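Local structure of 3-hydroxyisobutyrate dehydrogenase family protein (Geobacter sulfurreducens, 3PDU) at residues A[66-71]-A[95-100]. The protein probably reduces succinic semialdehyde to gamma-hydroxybutyrate with an NADP(H) cofactor, as a member of the beta-hydroxyacid dehydrogenase family. Residues are numbered along the deposited sequence; the frame is centred on the assembly and turned at random.
With NAP (NADP nicotinamide-adenine-dinucleotide phosphate), chain I.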
loop_
_atom_site.group_PDB
_atom_site.type_symbol
_atom_site.label_atom_id
_atom_site.label_comp_id
_atom_site.label_asym_id
_atom_site.label_seq_id
_atom_site.Cartn_x
_atom_site.Cartn_y
_atom_site.Cartn_z
ATOM N N ALA A 66 23.559 -14.271 8.164
ATOM C CA ALA A 66 22.260 -14.047 7.533
ATOM C C ALA A 66 21.549 -12.770 7.985
ATOM O O ALA A 66 21.077 -11.988 7.158
ATOM C CB ALA A 66 21.350 -15.254 7.770
ATOM N N ASP A 67 21.449 -12.572 9.295
ATOM C CA ASP A 67 20.514 -11.581 9.813
ATOM C C ASP A 67 20.819 -11.227 11.265
ATOM O O ASP A 67 21.739 -11.791 11.858
ATOM C CB ASP A 67 19.070 -12.082 9.636
ATOM C CG ASP A 67 18.791 -13.397 10.367
ATOM O OD1 ASP A 67 19.625 -13.854 11.174
ATOM O OD2 ASP A 67 17.708 -13.977 10.136
ATOM N N PRO A 68 20.064 -10.273 11.841
ATOM C CA PRO A 68 20.351 -9.896 13.222
ATOM C C PRO A 68 20.338 -11.082 14.184
ATOM O O PRO A 68 21.178 -11.130 15.071
ATOM C CB PRO A 68 19.225 -8.910 13.553
ATOM C CG PRO A 68 18.933 -8.263 12.230
ATOM C CD PRO A 68 19.066 -9.378 11.222
ATOM N N ALA A 69 19.409 -12.020 14.020
ATOM C CA ALA A 69 19.374 -13.167 14.921
ATOM C C ALA A 69 20.672 -13.971 14.834
ATOM O O ALA A 69 21.242 -14.364 15.860
ATOM C CB ALA A 69 18.166 -14.053 14.629
ATOM N N ALA A 70 21.134 -14.226 13.611
ATOM C CA ALA A 70 22.391 -14.958 13.424
ATOM C C ALA A 70 23.576 -14.192 14.009
ATOM O O ALA A 70 24.435 -14.776 14.690
ATOM C CB ALA A 70 22.637 -15.255 11.945
ATOM N N ALA A 71 23.633 -12.892 13.730
ATOM C CA ALA A 71 24.731 -12.057 14.210
ATOM C C ALA A 71 24.791 -12.061 15.730
ATOM O O ALA A 71 25.860 -12.124 16.322
ATOM C CB ALA A 71 24.585 -10.621 13.700
ATOM N N SER A 95 27.771 -8.468 8.090
ATOM C CA SER A 95 26.376 -8.888 7.941
ATOM C C SER A 95 25.452 -7.676 7.804
ATOM O O SER A 95 25.696 -6.637 8.425
ATOM C CB SER A 95 25.931 -9.667 9.192
ATOM O OG SER A 95 26.836 -10.696 9.540
ATOM N N THR A 96 24.370 -7.807 7.036
ATOM C CA THR A 96 23.371 -6.737 6.999
ATOM C C THR A 96 22.404 -6.912 8.164
ATOM O O THR A 96 21.620 -7.855 8.179
ATOM C CB THR A 96 22.602 -6.690 5.661
ATOM O OG1 THR A 96 23.521 -6.396 4.600
ATOM C CG2 THR A 96 21.504 -5.590 5.687
ATOM N N VAL A 97 22.484 -6.005 9.136
ATOM C CA VAL A 97 21.665 -6.053 10.341
ATOM C C VAL A 97 21.179 -4.634 10.650
ATOM O O VAL A 97 21.573 -3.671 9.982
ATOM C CB VAL A 97 22.468 -6.600 11.569
ATOM C CG1 VAL A 97 22.929 -8.064 11.344
ATOM C CG2 VAL A 97 23.666 -5.699 11.884
ATOM N N ASP A 98 20.330 -4.496 11.658
ATOM C CA ASP A 98 19.899 -3.166 12.095
ATOM C C ASP A 98 20.975 -2.497 12.950
ATOM O O ASP A 98 21.868 -3.169 13.478
ATOM C CB ASP A 98 18.621 -3.282 12.917
ATOM C CG ASP A 98 18.807 -4.135 14.148
ATOM O OD1 ASP A 98 18.900 -5.381 14.017
ATOM O OD2 ASP A 98 18.863 -3.561 15.252
ATOM N N ASP A 99 20.864 -1.177 13.108
ATOM C CA ASP A 99 21.822 -0.394 13.871
ATOM C C ASP A 99 21.791 -0.704 15.367
ATOM O O ASP A 99 22.792 -0.534 16.048
ATOM C CB ASP A 99 21.652 1.120 13.628
ATOM C CG ASP A 99 20.223 1.610 13.844
ATOM O OD1 ASP A 99 19.268 0.837 13.639
ATOM O OD2 ASP A 99 20.049 2.797 14.186
ATOM N N GLU A 100 20.658 -1.165 15.887
ATOM C CA GLU A 100 20.620 -1.522 17.308
ATOM C C GLU A 100 21.437 -2.788 17.582
ATOM O O GLU A 100 22.125 -2.891 18.601
ATOM C CB GLU A 100 19.175 -1.636 17.817
ATOM C CG GLU A 100 18.417 -0.310 17.678
ATOM C CD GLU A 100 17.166 -0.213 18.546
ATOM O OE1 GLU A 100 16.356 -1.163 18.551
ATOM O OE2 GLU A 100 16.985 0.834 19.204
HETATM P PA NAP I . 23.335 -17.007 3.021
HETATM O O1A NAP I . 21.938 -17.333 3.355
HETATM O O2A NAP I . 23.852 -17.732 1.849
HETATM O O5B NAP I . 24.299 -17.221 4.274
HETATM C C5B NAP I . 23.956 -16.909 5.599
HETATM C C4B NAP I . 25.125 -17.330 6.490
HETATM O O4B NAP I . 24.766 -17.115 7.848
HETATM C C3B NAP I . 25.469 -18.820 6.368
HETATM O O3B NAP I . 26.859 -18.962 6.605
HETATM C C2B NAP I . 24.713 -19.437 7.533
HETATM O O2B NAP I . 25.261 -20.611 8.081
HETATM C C1B NAP I . 24.866 -18.326 8.550
HETATM N N9A NAP I . 23.858 -18.383 9.614
HETATM C C8A NAP I . 22.509 -18.171 9.523
HETATM N N7A NAP I . 21.989 -18.316 10.771
HETATM C C5A NAP I . 22.984 -18.595 11.637
HETATM C C6A NAP I . 23.006 -18.821 13.006
HETATM N N6A NAP I . 21.876 -18.770 13.720
HETATM N N1A NAP I . 24.211 -19.097 13.608
HETATM C C2A NAP I . 25.380 -19.138 12.873
HETATM N N3A NAP I . 25.349 -18.911 11.514
HETATM C C4A NAP I . 24.166 -18.645 10.914
HETATM O O3 NAP I . 23.354 -15.416 2.836
HETATM P PN NAP I . 24.327 -14.408 2.063
HETATM O O1N NAP I . 23.680 -14.052 0.788
HETATM O O2N NAP I . 25.717 -14.924 2.153
HETATM O O5D NAP I . 24.140 -13.161 3.060
HETATM C C5D NAP I . 24.952 -12.941 4.192
HETATM C C4D NAP I . 24.712 -11.497 4.615
HETATM O O4D NAP I . 25.124 -10.627 3.578
HETATM C C3D NAP I . 23.224 -11.223 4.810
HETATM O O3D NAP I . 23.094 -10.255 5.839
HETATM C C2D NAP I . 22.783 -10.597 3.504
HETATM O O2D NAP I . 21.646 -9.758 3.652
HETATM C C1D NAP I . 24.046 -9.806 3.186
HETATM N N1N NAP I . 24.255 -9.455 1.781
HETATM C C2N NAP I . 23.966 -10.341 0.780
HETATM C C3N NAP I . 24.204 -9.987 -0.552
HETATM C C7N NAP I . 23.924 -10.954 -1.681
HETATM O O7N NAP I . 23.812 -10.436 -2.971
HETATM N N7N NAP I . 23.759 -12.262 -1.468
HETATM C C4N NAP I . 24.742 -8.735 -0.839
HETATM C C5N NAP I . 25.054 -7.845 0.189
HETATM C C6N NAP I . 24.816 -8.227 1.505
HETATM P P2B NAP I . 24.764 -22.053 7.560
HETATM O O1X NAP I . 25.004 -22.978 8.717
HETATM O O2X NAP I . 23.303 -21.969 7.176
HETATM O O3X NAP I . 25.563 -22.454 6.356
#
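Val-97 pushes its CG1 methyl against the start of helix 68-76, meeting Pro-68 N at 3.7 Å and Ala-71 CB at 3.9 Å. The two segments are neighbouring loops of the Rossmann-type NADP-binding domain: 66-71 follows strand 60-63, while segment 95-100 comes after the adjacent parallel strand 90-93, and each runs into its own helix. The tight part is this apolar patch. CG1 of Val-97 stands beside its backbone N (chi1 -63°), anti to the carbonyl carbon, which sends that branch over the backbone between Asp-67 and Pro-68, while the proline ring and the valine side chain lie alongside each other, pointing opposite ways, CG to Val-97 CB 4.0 Å. Ile-105 of helix 99-111 also touches Ala-71, and Leu-243 of helix 234-251 packs on Pro-68.

Toward the partly exposed side the contact thins to Asp-98, whose carboxylate crosses the proline at an angle, OD1 to Pro-68 CG 3.4 Å. Asp-98 is the N-cap of helix 99-111, its side chain capping a backbone N just beyond the segment, and OD1 is also hydrogen-bonded to Thr-101 OG1. Asp-67 is likewise the N-cap of helix 68-76: OD1 takes the N-H of Ala-70 at 2.9 Å, almost in line with the C-O bond, with a 164° angle at the hydrogen. Its carboxylate thus turns back on its own helix.

At the cofactor end the loops meet through NADP. Ala-70 CB lies against the adenine, 3.3 Å from N7A, and the N-H of Ala-66 makes a weak bond to O4B of the adenosine ribose. The nicotinamide ribose hydroxyl O3D sits between the two segments, accepting the N-H of Thr-96 at 152° and lying 3.0 Å from Ala-66 O.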